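Local coordinates for protein polynucleotide 5'-triphosphatase (Acanthamoeba polyphaga mimivirus, PDB 3BGY) that removes the terminal phosphate from the 5'-triphosphate end of mRNA, as the N-terminal triphosphatase domain of a multifunctional viral mRNA-capping enzyme, at residues A[132-137]-A[141-146]; A[38-43]-A[222-227]; A[86-91]-A[95-100]; A[112-117]-A[162-167]. One frame throughout, in Å; residues are numbered along the deposited sequence.

Eight antiparallel strands close into a barrel, the tunnel of this metal-dependent triphosphatase domain; one contact is in its wall and three join helices to strands or a loop around it. Interactions 1 and 2 touch, their centres about 10 Å apart: strands 142-152 and 36-42 are neighbours in the sheet, and helix 221-235 backs the latter. Interactions 3 and 4, with centres about 16 Å apart, also touch, through helices 91-101 and 106-115 and through Val86 of strand 83-88. Centre to centre, the two groups lie about 30 to 35 Å apart. Along the chain interaction 3 precedes interaction 4, whose span encloses interaction 1; that of interaction 2 encloses all three. Helices thus pack on the barrel at two separate places.

Interaction 1 of 4, residues A[132-137]-A[141-146]; sequences GKLIGI and AITIKS
Ile137 is the bump here: its side chain pushes into the hollow between Ile142 and Ile144 of the partner strand. CG1 of Ile137 lies 3.8 Å from CG1 of Ile142. A second torsion of -60° bends the chain and sends CD1 the other way along the strand, to 3.9 Å from CG1 of Ile144. One residue pair further on, Ile135 lies alongside Ile144, both pointing the same way, with Ile135 CG1 4.0 Å from Ile144 CB; Ile135 has a second conformer, so this touch belongs to the one described.

On the other face of the hairpin, Leu134 slants across Lys145 and rests CD1 4.0 Å from Lys145 CG, on the aliphatic part of an extended chain whose amino end leads away. Gly136, with no side chain, pairs with Thr143, whose CG2 methyl lies 4.3 Å from Gly136 CA.

Strands 122-136 and 142-152 run antiparallel, and Ile135 with Ile144 forms a hydrogen-bonded pair: Ile135 N gives to Ile144 O, and Ile144 N to Ile135 O at 2.9 Å. Toward the turn the ladder slackens. Ile137 N reaches Ile142 O at 3.4 Å in a weak, bent bond, and a water accepts from the same N while donating to Ile142 O at 2.7 Å.

Helix 17-32 covers Ile135 and Ile137, and helix 221-235 covers Ile142. The chemistry is therefore two-sided: isoleucines pack the hairpin against the helices, while Thr143 and Lys145, with Leu134, lie on the other face, probably turned to the barrel interior, giving it a mixed, partly polar surface.

Interaction 2 of 4, residues A[38-43]-A[222-227]; sequences FEVSFK and NTLESE
The Phe38 ring meets Leu224 at its far end: CE1 lies 3.9 Å and CZ 4.1 Å from the Leu224 CD2 methyl, which arrives obliquely to the ring plane. From the other side of that plane comes Ile144, whose CG2 presses close to Phe38 CZ, so the end of the ring is gripped between the neighbouring strand and the helix. Ile23, Met26, Leu27 and Tyr30 of helix 17-32 also pack around it. The second ring, Phe42, stands further along strand 36-42 and does not touch Leu224. It meets Phe232 of the same C-terminal helix, with the planes at about 60°.

Within 222-227, Leu224 alone meets the strand; Leu228 continues the packing on Val40 and Phe42. With CG anti to the backbone N (chi1 175°), the fork of Leu224 reaches toward the strand and divides: CD2 goes to Phe38, and CD1 goes to Val40, 4.1 Å from CG2. The side chains of Phe38 and Leu224 come from opposite directions, whereas Val40 lies aslant to the leucine. The backbones stay well apart, with 9.5 Å between the CA atoms of Val40 and Leu224, so the contact rests on side-chain reach.

Polar groups anchor the helix elsewhere. Glu225 takes hydrogen bonds from the backbone N of Ile14 and Phe15, and Glu227 binds Asn183 and Ser186.

On the strand, residues alternate: Phe38, Val40 and Phe42 face the helices, while Glu39 points the other way, close to Glu214. Acidic residues on that face, probably the barrel interior, with helices buttressing the outer wall, would be consistent with the tunnel fold of metal-dependent RNA triphosphatases.

Interaction 3 of 4, residues A[86-91]-A[95-100]; sequences VSLFNQ and GEFITK
Apolar contact comes down to Leu88 and Phe97, two buried side chains that cross at about a right angle. The Leu88 CD1 methyl meets the Phe97 side chain near its root, 4.2 Å from CB, and stands obliquely to the ring. A chi1 of 175° swings the Phe97 ring away from its own backbone N and on past the leucine toward further partners.

The backbone supplies one hydrogen bond across the segments. Gly95 N gives to Gln91 O at 3.2 Å with an angle of 161° at the hydrogen: the i to i+4 bond of the first turn of helix 91-101.

Side-chain polar bonds secure the start of that helix. Asn90 is its N-cap residue, and its OD1 accepts from Gln93 N. The Gln91 side chain folds back so that NE2 gives to Phe89 O at 2.9 Å, from well above the carbonyl plane (51° out of it). The same NE2 also donates to Asn70 O, so the amide ties the helix start to strand 66-77 as well as to its own preceding loop.

Around this turn, Leu88 packs between Ile74 and Ile122 of the flanking strands. Phe97 lies against Leu72, against Phe101 further along its own helix, and against Ile109 and Ile113 of helix 106-115. The chain thus leaves barrel strand 83-88, turns at the cap and lays helix 91-101 beside the barrel wall, with helix 106-115 packed next to it.

Interaction 4 of 4, residues A[112-117]-A[162-167]; sequences YIVSLD and PKITGS
Val114 overlaps Ile164, the two side chains sliding past each other in opposite directions. Both valine methyls take part: CG1 lies 3.9 Å from Ile164 CD1, and CG2 is equally near Ile164 CG1. The isoleucine's bent shape (chi2 -50°) keeps CD1 beside the valine branch. Pro162 adds a looser margin, its O 4.3 Å from Val114 CG1, and its ring packs on Tyr84 and Phe78.

Val114 sits in the last turn of helix 106-115, where the chain tightens before leaving. Tyr112 O holds two donors of Ser115 there: its N at 3.1 Å, and its OG at 2.7 Å, which comes in 19° off the carbonyl plane. Just beyond, Leu116 returns over the Tyr112 ring, with CG 4.2 Å above one face.

The loop segment 162-167 has its own polar bracing. Ser167 OG gives to Thr165 OG1 at 3.1 Å, while the carboxylate of Glu168 takes the backbone N of both Thr165 and Gly166.

Lys161, just before this segment in the same loop, hydrogen-bonds through NZ to Val114 O and Leu116 O, carbonyls in the last turn and just past the helix end, where a positive charge would probably suit the helix dipole. So Val114 and Ile164, with Leu76, hold loop to helix at the surface by apolar contact, and Lys161 adds polar ties at the same junction.

Interaction 1 of 4, residues A[132-137]-A[141-146]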
loop_
_atom_site.group_PDB
_atom_site.type_symbol
_atom_site.label_atom_id
_atom_site.label_comp_id
_atom_site.label_asym_id
_atom_site.label_seq_id
_atom_site.Cartn_x
_atom_site.Cartn_y
_atom_site.Cartn_z
ATOM N N GLY A 132 -3.611 -2.355 13.978
ATOM C CA GLY A 132 -3.745 -0.998 13.506
ATOM C C GLY A 132 -4.919 -0.152 13.936
ATOM O O GLY A 132 -5.998 -0.680 14.231
ATOM N N LYS A 133 -4.666 1.157 14.039
ATOM C CA LYS A 133 -5.693 2.132 14.376
ATOM C C LYS A 133 -6.033 2.831 13.056
ATOM O O LYS A 133 -5.163 3.092 12.230
ATOM C CB LYS A 133 -5.187 3.140 15.420
ATOM C CG LYS A 133 -6.230 4.171 15.870
ATOM C CD LYS A 133 -5.842 4.849 17.184
ATOM C CE LYS A 133 -6.756 6.043 17.496
ATOM N NZ LYS A 133 -8.198 5.692 17.629
ATOM N N LEU A 134 -7.316 3.057 12.835
ATOM C CA LEU A 134 -7.781 3.714 11.632
ATOM C C LEU A 134 -8.844 4.708 12.033
ATOM O O LEU A 134 -9.821 4.327 12.688
ATOM C CB LEU A 134 -8.396 2.684 10.664
ATOM C CG LEU A 134 -8.697 3.054 9.201
ATOM C CD1 LEU A 134 -8.566 1.808 8.351
ATOM C CD2 LEU A 134 -10.069 3.656 9.009
ATOM N N ILE A 135 -8.646 5.974 11.681
ATOM C CA ILE A 135 -9.661 6.984 11.979
ATOM C C ILE A 135 -10.092 7.754 10.741
ATOM O O ILE A 135 -9.301 7.999 9.822
ATOM C CB ILE A 135 -9.263 7.980 13.114
ATOM C CG1 ILE A 135 -7.961 8.709 12.792
ATOM C CG2 ILE A 135 -9.191 7.264 14.475
ATOM C CD1 ILE A 135 -7.742 9.914 13.665
ATOM N N GLY A 136 -11.381 8.073 10.704
ATOM C CA GLY A 136 -11.945 8.844 9.614
ATOM C C GLY A 136 -11.889 10.277 10.117
ATOM O O GLY A 136 -11.748 10.515 11.319
ATOM N N ILE A 137 -11.890 11.225 9.195
ATOM C CA ILE A 137 -11.802 12.636 9.559
ATOM C C ILE A 137 -13.127 13.294 9.234
ATOM O O ILE A 137 -13.645 13.115 8.136
ATOM C CB ILE A 137 -10.630 13.314 8.785
ATOM C CG1 ILE A 137 -9.293 12.659 9.182
ATOM C CG2 ILE A 137 -10.615 14.836 8.976
ATOM C CD1 ILE A 137 -8.938 12.747 10.673
ATOM N N ALA A 141 -12.428 14.099 3.057
ATOM C CA ALA A 141 -12.428 12.751 2.493
ATOM C C ALA A 141 -11.087 12.002 2.598
ATOM O O ALA A 141 -10.449 11.665 1.584
ATOM C CB ALA A 141 -12.917 12.813 1.038
ATOM N N ILE A 142 -10.660 11.773 3.841
ATOM C CA ILE A 142 -9.420 11.037 4.134
ATOM C C ILE A 142 -9.535 10.178 5.346
ATOM O O ILE A 142 -10.421 10.388 6.195
ATOM C CB ILE A 142 -8.191 11.967 4.447
ATOM C CG1 ILE A 142 -8.545 13.081 5.436
ATOM C CG2 ILE A 142 -7.603 12.488 3.201
ATOM C CD1 ILE A 142 -7.357 13.836 5.990
ATOM N N THR A 143 -8.691 9.150 5.391
ATOM C CA THR A 143 -8.596 8.302 6.562
ATOM C C THR A 143 -7.138 8.305 6.976
ATOM O O THR A 143 -6.270 8.503 6.137
ATOM C CB THR A 143 -9.102 6.858 6.382
ATOM O OG1 THR A 143 -8.371 6.179 5.357
ATOM C CG2 THR A 143 -10.582 6.839 6.056
ATOM N N ILE A 144 -6.875 8.200 8.276
ATOM C CA ILE A 144 -5.491 8.168 8.759
ATOM C C ILE A 144 -5.359 6.740 9.295
ATOM O O ILE A 144 -6.176 6.296 10.099
ATOM C CB ILE A 144 -5.251 9.148 9.945
ATOM C CG1 ILE A 144 -5.881 10.532 9.727
ATOM C CG2 ILE A 144 -3.778 9.246 10.250
ATOM C CD1 ILE A 144 -5.236 11.419 8.721
ATOM N N LYS A 145 -4.305 6.029 8.906
ATOM C CA LYS A 145 -4.156 4.646 9.322
ATOM C C LYS A 145 -2.749 4.329 9.744
ATOM O O LYS A 145 -1.796 4.823 9.139
ATOM C CB LYS A 145 -4.513 3.722 8.133
ATOM C CG LYS A 145 -4.535 2.192 8.365
ATOM C CD LYS A 145 -4.620 1.450 7.024
ATOM C CE LYS A 145 -4.853 -0.054 7.192
ATOM N NZ LYS A 145 -4.767 -0.789 5.889
ATOM N N SER A 146 -2.649 3.570 10.822
ATOM C CA SER A 146 -1.368 3.094 11.279
ATOM C C SER A 146 -1.569 1.596 11.204
ATOM O O SER A 146 -2.672 1.106 11.496
ATOM C CB SER A 146 -1.083 3.515 12.717
ATOM O OG SER A 146 0.275 3.265 13.052
HETATM O O HOH W 1 -13.102 10.146 6.703
#

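Interaction 2 of 4, residues A[38-43]-A[222-227]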
loop_
_atom_site.group_PDB
_atom_site.type_symbol
_atom_site.label_atom_id
_atom_site.label_comp_id
_atom_site.label_asym_id
_atom_site.label_seq_id
_atom_site.Cartn_x
_atom_site.Cartn_y
_atom_site.Cartn_z
ATOM N N PHE A 38 2.585 4.596 8.654
ATOM C CA PHE A 38 1.583 5.636 8.882
ATOM C C PHE A 38 1.217 6.146 7.490
ATOM O O PHE A 38 2.061 6.673 6.755
ATOM C CB PHE A 38 2.185 6.731 9.762
ATOM C CG PHE A 38 1.210 7.803 10.170
ATOM C CD1 PHE A 38 0.875 8.837 9.282
ATOM C CD2 PHE A 38 0.662 7.808 11.450
ATOM C CE1 PHE A 38 0.017 9.881 9.651
ATOM C CE2 PHE A 38 -0.216 8.864 11.850
ATOM C CZ PHE A 38 -0.529 9.894 10.941
ATOM N N GLU A 39 -0.087 6.153 7.218
ATOM C CA GLU A 39 -0.583 6.500 5.899
ATOM C C GLU A 39 -1.851 7.337 5.952
ATOM O O GLU A 39 -2.709 7.077 6.800
ATOM C CB GLU A 39 -0.892 5.142 5.213
ATOM C CG GLU A 39 -1.737 5.105 3.961
ATOM C CD GLU A 39 -1.983 3.679 3.462
ATOM O OE1 GLU A 39 -1.007 2.994 3.092
ATOM O OE2 GLU A 39 -3.155 3.254 3.425
ATOM N N VAL A 40 -1.931 8.346 5.089
ATOM C CA VAL A 40 -3.178 9.120 4.973
ATOM C C VAL A 40 -3.716 8.729 3.598
ATOM O O VAL A 40 -3.075 8.980 2.591
ATOM C CB VAL A 40 -2.980 10.626 5.067
ATOM C CG1 VAL A 40 -4.359 11.327 5.026
ATOM C CG2 VAL A 40 -2.292 10.983 6.376
ATOM N N SER A 41 -4.901 8.120 3.578
ATOM C CA SER A 41 -5.519 7.653 2.336
ATOM C C SER A 41 -6.588 8.647 1.882
ATOM O O SER A 41 -7.485 8.990 2.656
ATOM C CB SER A 41 -6.126 6.248 2.553
ATOM O OG SER A 41 -6.885 5.824 1.426
ATOM N N PHE A 42 -6.453 9.139 0.649
ATOM C CA PHE A 42 -7.402 10.100 0.081
ATOM C C PHE A 42 -8.481 9.347 -0.652
ATOM O O PHE A 42 -8.182 8.479 -1.459
ATOM C CB PHE A 42 -6.706 11.087 -0.851
ATOM C CG PHE A 42 -5.802 12.043 -0.152
ATOM C CD1 PHE A 42 -4.544 11.631 0.315
ATOM C CD2 PHE A 42 -6.221 13.372 0.088
ATOM C CE1 PHE A 42 -3.696 12.539 1.031
ATOM C CE2 PHE A 42 -5.362 14.284 0.811
ATOM C CZ PHE A 42 -4.114 13.847 1.271
ATOM N N LYS A 43 -9.740 9.637 -0.325
ATOM C CA LYS A 43 -10.853 8.930 -0.960
ATOM C C LYS A 43 -11.403 9.653 -2.187
ATOM O O LYS A 43 -11.036 10.780 -2.463
ATOM C CB LYS A 43 -11.974 8.675 0.067
ATOM C CG LYS A 43 -11.512 8.000 1.379
ATOM C CD LYS A 43 -10.789 6.674 1.127
ATOM C CE LYS A 43 -10.263 6.045 2.390
ATOM N NZ LYS A 43 -9.410 4.854 2.118
ATOM N N ASN A 222 1.466 19.397 12.637
ATOM C CA ASN A 222 1.213 20.647 11.942
ATOM C C ASN A 222 1.842 20.617 10.548
ATOM O O ASN A 222 1.287 21.161 9.605
ATOM C CB ASN A 222 1.672 21.833 12.790
ATOM C CG ASN A 222 0.827 21.973 14.035
ATOM O OD1 ASN A 222 -0.337 22.382 13.945
ATOM N ND2 ASN A 222 1.342 21.516 15.164
ATOM N N THR A 223 2.997 19.953 10.443
ATOM C CA THR A 223 3.647 19.748 9.130
ATOM C C THR A 223 2.764 18.798 8.272
ATOM O O THR A 223 2.554 19.043 7.059
ATOM C CB THR A 223 5.044 19.150 9.343
ATOM O OG1 THR A 223 5.756 20.008 10.222
ATOM C CG2 THR A 223 5.828 19.025 8.047
ATOM N N LEU A 224 2.208 17.758 8.903
ATOM C CA LEU A 224 1.330 16.809 8.203
ATOM C C LEU A 224 0.091 17.522 7.682
ATOM O O LEU A 224 -0.269 17.348 6.516
ATOM C CB LEU A 224 0.910 15.671 9.129
ATOM C CG LEU A 224 -0.113 14.646 8.608
ATOM C CD1 LEU A 224 0.507 13.816 7.491
ATOM C CD2 LEU A 224 -0.589 13.763 9.723
ATOM N N GLU A 225 -0.487 18.401 8.512
ATOM C CA GLU A 225 -1.706 19.122 8.119
ATOM C C GLU A 225 -1.407 20.027 6.934
ATOM O O GLU A 225 -2.187 20.061 5.982
ATOM C CB GLU A 225 -2.264 19.930 9.306
ATOM C CG GLU A 225 -3.704 20.358 9.154
ATOM C CD GLU A 225 -4.325 20.830 10.472
ATOM O OE1 GLU A 225 -3.598 21.304 11.368
ATOM O OE2 GLU A 225 -5.553 20.693 10.620
ATOM N N SER A 226 -0.243 20.692 6.940
ATOM C CA SER A 226 0.166 21.560 5.822
ATOM C C SER A 226 0.356 20.737 4.548
ATOM O O SER A 226 -0.054 21.152 3.472
ATOM C CB SER A 226 1.472 22.277 6.127
ATOM O OG SER A 226 1.284 23.224 7.155
ATOM N N GLU A 227 0.933 19.544 4.692
ATOM C CA GLU A 227 1.144 18.675 3.524
ATOM C C GLU A 227 -0.187 18.150 2.981
ATOM O O GLU A 227 -0.392 18.110 1.766
ATOM C CB GLU A 227 2.098 17.519 3.853
ATOM C CG GLU A 227 3.536 17.985 3.930
ATOM C CD GLU A 227 4.553 16.877 4.147
ATOM O OE1 GLU A 227 4.194 15.684 4.050
ATOM O OE2 GLU A 227 5.727 17.218 4.430
#

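Interaction 3 of 4, residues A[86-91]-A[95-100]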
loop_
_atom_site.group_PDB
_atom_site.type_symbol
_atom_site.label_atom_id
_atom_site.label_comp_id
_atom_site.label_asym_id
_atom_site.label_seq_id
_atom_site.Cartn_x
_atom_site.Cartn_y
_atom_site.Cartn_z
ATOM N N VAL A 86 2.731 -11.156 -1.207
ATOM C CA VAL A 86 3.917 -11.167 -2.043
ATOM C C VAL A 86 3.709 -10.177 -3.201
ATOM O O VAL A 86 2.662 -10.207 -3.864
ATOM C CB VAL A 86 4.193 -12.578 -2.604
ATOM C CG1 VAL A 86 5.247 -12.536 -3.688
ATOM C CG2 VAL A 86 4.637 -13.492 -1.481
ATOM N N SER A 87 4.684 -9.299 -3.436
ATOM C CA SER A 87 4.615 -8.367 -4.561
ATOM C C SER A 87 5.674 -8.794 -5.581
ATOM O O SER A 87 6.850 -8.852 -5.236
ATOM C CB SER A 87 4.913 -6.936 -4.105
ATOM O OG SER A 87 4.052 -6.566 -3.037
ATOM N N LEU A 88 5.243 -9.077 -6.801
ATOM C CA LEU A 88 6.148 -9.496 -7.888
ATOM C C LEU A 88 6.410 -8.304 -8.789
ATOM O O LEU A 88 5.486 -7.813 -9.442
ATOM C CB LEU A 88 5.514 -10.634 -8.680
ATOM C CG LEU A 88 5.211 -11.921 -7.915
ATOM C CD1 LEU A 88 4.581 -12.945 -8.861
ATOM C CD2 LEU A 88 6.503 -12.495 -7.309
ATOM N N PHE A 89 7.679 -7.873 -8.853
ATOM C CA PHE A 89 8.067 -6.709 -9.653
ATOM C C PHE A 89 8.680 -7.043 -11.006
ATOM O O PHE A 89 8.778 -6.184 -11.882
ATOM C CB PHE A 89 9.034 -5.810 -8.864
ATOM C CG PHE A 89 8.383 -5.071 -7.728
ATOM C CD1 PHE A 89 8.274 -5.677 -6.463
ATOM C CD2 PHE A 89 7.908 -3.754 -7.897
ATOM C CE1 PHE A 89 7.694 -4.988 -5.377
ATOM C CE2 PHE A 89 7.328 -3.053 -6.804
ATOM C CZ PHE A 89 7.221 -3.668 -5.548
ATOM N N ASN A 90 9.129 -8.283 -11.169
ATOM C CA ASN A 90 9.735 -8.667 -12.451
ATOM C C ASN A 90 8.611 -9.027 -13.444
ATOM O O ASN A 90 7.864 -9.958 -13.208
ATOM C CB ASN A 90 10.696 -9.832 -12.210
ATOM C CG ASN A 90 11.358 -10.306 -13.481
ATOM O OD1 ASN A 90 10.787 -11.098 -14.217
ATOM N ND2 ASN A 90 12.546 -9.790 -13.761
ATOM N N GLN A 91 8.523 -8.292 -14.558
ATOM C CA GLN A 91 7.464 -8.501 -15.560
ATOM C C GLN A 91 7.396 -9.878 -16.199
ATOM O O GLN A 91 6.303 -10.397 -16.422
ATOM C CB GLN A 91 7.475 -7.390 -16.624
ATOM C CG GLN A 91 7.567 -5.954 -16.068
ATOM C CD GLN A 91 6.437 -5.597 -15.109
ATOM O OE1 GLN A 91 5.260 -5.603 -15.488
ATOM N NE2 GLN A 91 6.791 -5.328 -13.846
ATOM N N GLY A 95 4.200 -12.646 -15.731
ATOM C CA GLY A 95 3.635 -13.363 -16.868
ATOM C C GLY A 95 3.696 -14.862 -16.685
ATOM O O GLY A 95 2.735 -15.567 -16.995
ATOM N N GLU A 96 4.808 -15.335 -16.116
ATOM C CA GLU A 96 5.024 -16.756 -15.848
ATOM C C GLU A 96 4.081 -17.271 -14.780
ATOM O O GLU A 96 3.540 -18.367 -14.908
ATOM C CB GLU A 96 6.468 -17.023 -15.445
ATOM C CG GLU A 96 7.426 -17.071 -16.625
ATOM C CD GLU A 96 8.811 -17.544 -16.234
ATOM O OE1 GLU A 96 8.917 -18.544 -15.488
ATOM O OE2 GLU A 96 9.795 -16.923 -16.683
ATOM N N PHE A 97 3.843 -16.442 -13.764
ATOM C CA PHE A 97 2.934 -16.785 -12.681
ATOM C C PHE A 97 1.506 -16.933 -13.228
ATOM O O PHE A 97 0.836 -17.911 -12.918
ATOM C CB PHE A 97 2.983 -15.711 -11.585
ATOM C CG PHE A 97 1.980 -15.922 -10.471
ATOM C CD1 PHE A 97 2.243 -16.812 -9.427
ATOM C CD2 PHE A 97 0.741 -15.260 -10.499
ATOM C CE1 PHE A 97 1.279 -17.051 -8.412
ATOM C CE2 PHE A 97 -0.237 -15.487 -9.493
ATOM C CZ PHE A 97 0.032 -16.383 -8.454
ATOM N N ILE A 98 1.051 -15.940 -13.994
ATOM C CA ILE A 98 -0.294 -15.951 -14.571
ATOM C C ILE A 98 -0.532 -17.150 -15.490
ATOM O O ILE A 98 -1.518 -17.856 -15.315
ATOM C CB ILE A 98 -0.624 -14.620 -15.310
ATOM C CG1 ILE A 98 -0.688 -13.471 -14.295
ATOM C CG2 ILE A 98 -1.975 -14.723 -16.098
ATOM C CD1 ILE A 98 -0.781 -12.095 -14.909
ATOM N N THR A 99 0.384 -17.394 -16.428
ATOM C CA THR A 99 0.247 -18.516 -17.357
ATOM C C THR A 99 0.278 -19.875 -16.652
ATOM O O THR A 99 -0.558 -20.739 -16.944
ATOM C CB THR A 99 1.321 -18.491 -18.482
ATOM O OG1 THR A 99 2.631 -18.468 -17.908
ATOM C CG2 THR A 99 1.143 -17.279 -19.370
ATOM N N LYS A 100 1.179 -20.021 -15.678
ATOM C CA LYS A 100 1.322 -21.274 -14.927
ATOM C C LYS A 100 0.181 -21.553 -13.942
ATOM O O LYS A 100 -0.309 -22.681 -13.873
ATOM C CB LYS A 100 2.665 -21.317 -14.177
ATOM C CG LYS A 100 3.002 -22.678 -13.532
ATOM C CD LYS A 100 4.390 -22.721 -12.898
ATOM C CE LYS A 100 4.681 -24.118 -12.323
ATOM N NZ LYS A 100 6.040 -24.240 -11.724
#

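Interaction 4 of 4, residues A[112-117]-A[162-167]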
loop_
_atom_site.group_PDB
_atom_site.type_symbol
_atom_site.label_atom_id
_atom_site.label_comp_id
_atom_site.label_asym_id
_atom_site.label_seq_id
_atom_site.Cartn_x
_atom_site.Cartn_y
_atom_site.Cartn_z
ATOM N N TYR A 112 2.847 -22.228 -3.207
ATOM C CA TYR A 112 3.856 -21.588 -4.056
ATOM C C TYR A 112 4.200 -20.228 -3.455
ATOM O O TYR A 112 5.375 -19.895 -3.293
ATOM C CB TYR A 112 3.372 -21.426 -5.512
ATOM C CG TYR A 112 4.304 -20.591 -6.410
ATOM C CD1 TYR A 112 5.476 -21.155 -6.975
ATOM C CD2 TYR A 112 4.036 -19.218 -6.669
ATOM C CE1 TYR A 112 6.361 -20.370 -7.781
ATOM C CE2 TYR A 112 4.922 -18.426 -7.469
ATOM C CZ TYR A 112 6.071 -19.012 -8.013
ATOM O OH TYR A 112 6.918 -18.243 -8.782
ATOM N N ILE A 113 3.170 -19.470 -3.068
ATOM C CA ILE A 113 3.392 -18.141 -2.486
ATOM C C ILE A 113 4.247 -18.160 -1.204
ATOM O O ILE A 113 5.220 -17.394 -1.101
ATOM C CB ILE A 113 2.029 -17.366 -2.311
ATOM C CG1 ILE A 113 1.409 -17.090 -3.678
ATOM C CG2 ILE A 113 2.208 -16.038 -1.542
ATOM C CD1 ILE A 113 2.232 -16.188 -4.631
ATOM N N VAL A 114 3.937 -19.052 -0.264
ATOM C CA VAL A 114 4.729 -19.138 0.964
ATOM C C VAL A 114 6.115 -19.780 0.762
ATOM O O VAL A 114 6.962 -19.694 1.650
ATOM C CB VAL A 114 3.986 -19.828 2.158
ATOM C CG1 VAL A 114 2.731 -19.054 2.515
ATOM C CG2 VAL A 114 3.674 -21.304 1.866
ATOM N N SER A 115 6.349 -20.363 -0.415
ATOM C CA SER A 115 7.639 -21.004 -0.720
ATOM C C SER A 115 8.658 -20.007 -1.258
ATOM O O SER A 115 9.858 -20.273 -1.226
ATOM C CB SER A 115 7.463 -22.144 -1.738
ATOM O OG SER A 115 7.443 -21.672 -3.088
ATOM N N LEU A 116 8.172 -18.873 -1.772
ATOM C CA LEU A 116 9.034 -17.848 -2.333
ATOM C C LEU A 116 9.951 -17.193 -1.335
ATOM O O LEU A 116 9.576 -16.911 -0.199
ATOM C CB LEU A 116 8.215 -16.758 -3.063
ATOM C CG LEU A 116 7.499 -17.121 -4.373
ATOM C CD1 LEU A 116 6.706 -15.920 -4.890
ATOM C CD2 LEU A 116 8.526 -17.556 -5.424
ATOM N N ASP A 117 11.192 -17.015 -1.774
ATOM C CA ASP A 117 12.219 -16.351 -0.997
ATOM C C ASP A 117 12.209 -14.886 -1.449
ATOM O O ASP A 117 12.019 -14.609 -2.638
ATOM C CB ASP A 117 13.599 -16.959 -1.289
ATOM C CG ASP A 117 13.807 -18.298 -0.619
ATOM O OD1 ASP A 117 13.326 -18.488 0.522
ATOM O OD2 ASP A 117 14.479 -19.154 -1.229
ATOM N N PRO A 162 3.601 -18.651 8.027
ATOM C CA PRO A 162 2.264 -19.157 8.373
ATOM C C PRO A 162 1.880 -20.464 7.673
ATOM O O PRO A 162 2.202 -20.682 6.503
ATOM C CB PRO A 162 1.352 -18.007 7.976
ATOM C CG PRO A 162 2.071 -17.352 6.852
ATOM C CD PRO A 162 3.488 -17.337 7.359
ATOM N N LYS A 163 1.205 -21.326 8.416
ATOM C CA LYS A 163 0.791 -22.620 7.906
ATOM C C LYS A 163 -0.414 -22.556 6.985
ATOM O O LYS A 163 -1.419 -21.930 7.311
ATOM C CB LYS A 163 0.542 -23.622 9.050
ATOM C CG LYS A 163 -0.151 -23.067 10.294
ATOM C CD LYS A 163 -1.394 -23.859 10.682
ATOM C CE LYS A 163 -2.118 -23.209 11.858
ATOM N NZ LYS A 163 -3.513 -23.716 12.013
ATOM N N ILE A 164 -0.273 -23.181 5.818
ATOM C CA ILE A 164 -1.354 -23.246 4.836
ATOM C C ILE A 164 -2.296 -24.381 5.231
ATOM O O ILE A 164 -1.890 -25.544 5.278
ATOM C CB ILE A 164 -0.800 -23.436 3.392
ATOM C CG1 ILE A 164 0.049 -22.218 2.983
ATOM C CG2 ILE A 164 -1.932 -23.689 2.381
ATOM C CD1 ILE A 164 -0.644 -20.838 3.213
ATOM N N THR A 165 -3.532 -24.021 5.576
ATOM C CA THR A 165 -4.540 -25.010 5.965
ATOM C C THR A 165 -5.400 -25.424 4.776
ATOM O O THR A 165 -5.986 -26.512 4.768
ATOM C CB THR A 165 -5.482 -24.492 7.093
ATOM O OG1 THR A 165 -6.323 -23.447 6.597
ATOM C CG2 THR A 165 -4.677 -23.970 8.300
ATOM N N GLY A 166 -5.451 -24.558 3.770
ATOM C CA GLY A 166 -6.263 -24.811 2.591
ATOM C C GLY A 166 -7.541 -23.976 2.570
ATOM O O GLY A 166 -8.267 -23.982 1.576
ATOM N N SER A 167 -7.827 -23.271 3.662
ATOM C CA SER A 167 -9.027 -22.440 3.755
ATOM C C SER A 167 -8.712 -20.942 3.577
ATOM O O SER A 167 -9.511 -20.064 3.939
ATOM C CB SER A 167 -9.739 -22.681 5.093
ATOM O OG SER A 167 -9.047 -22.064 6.166
#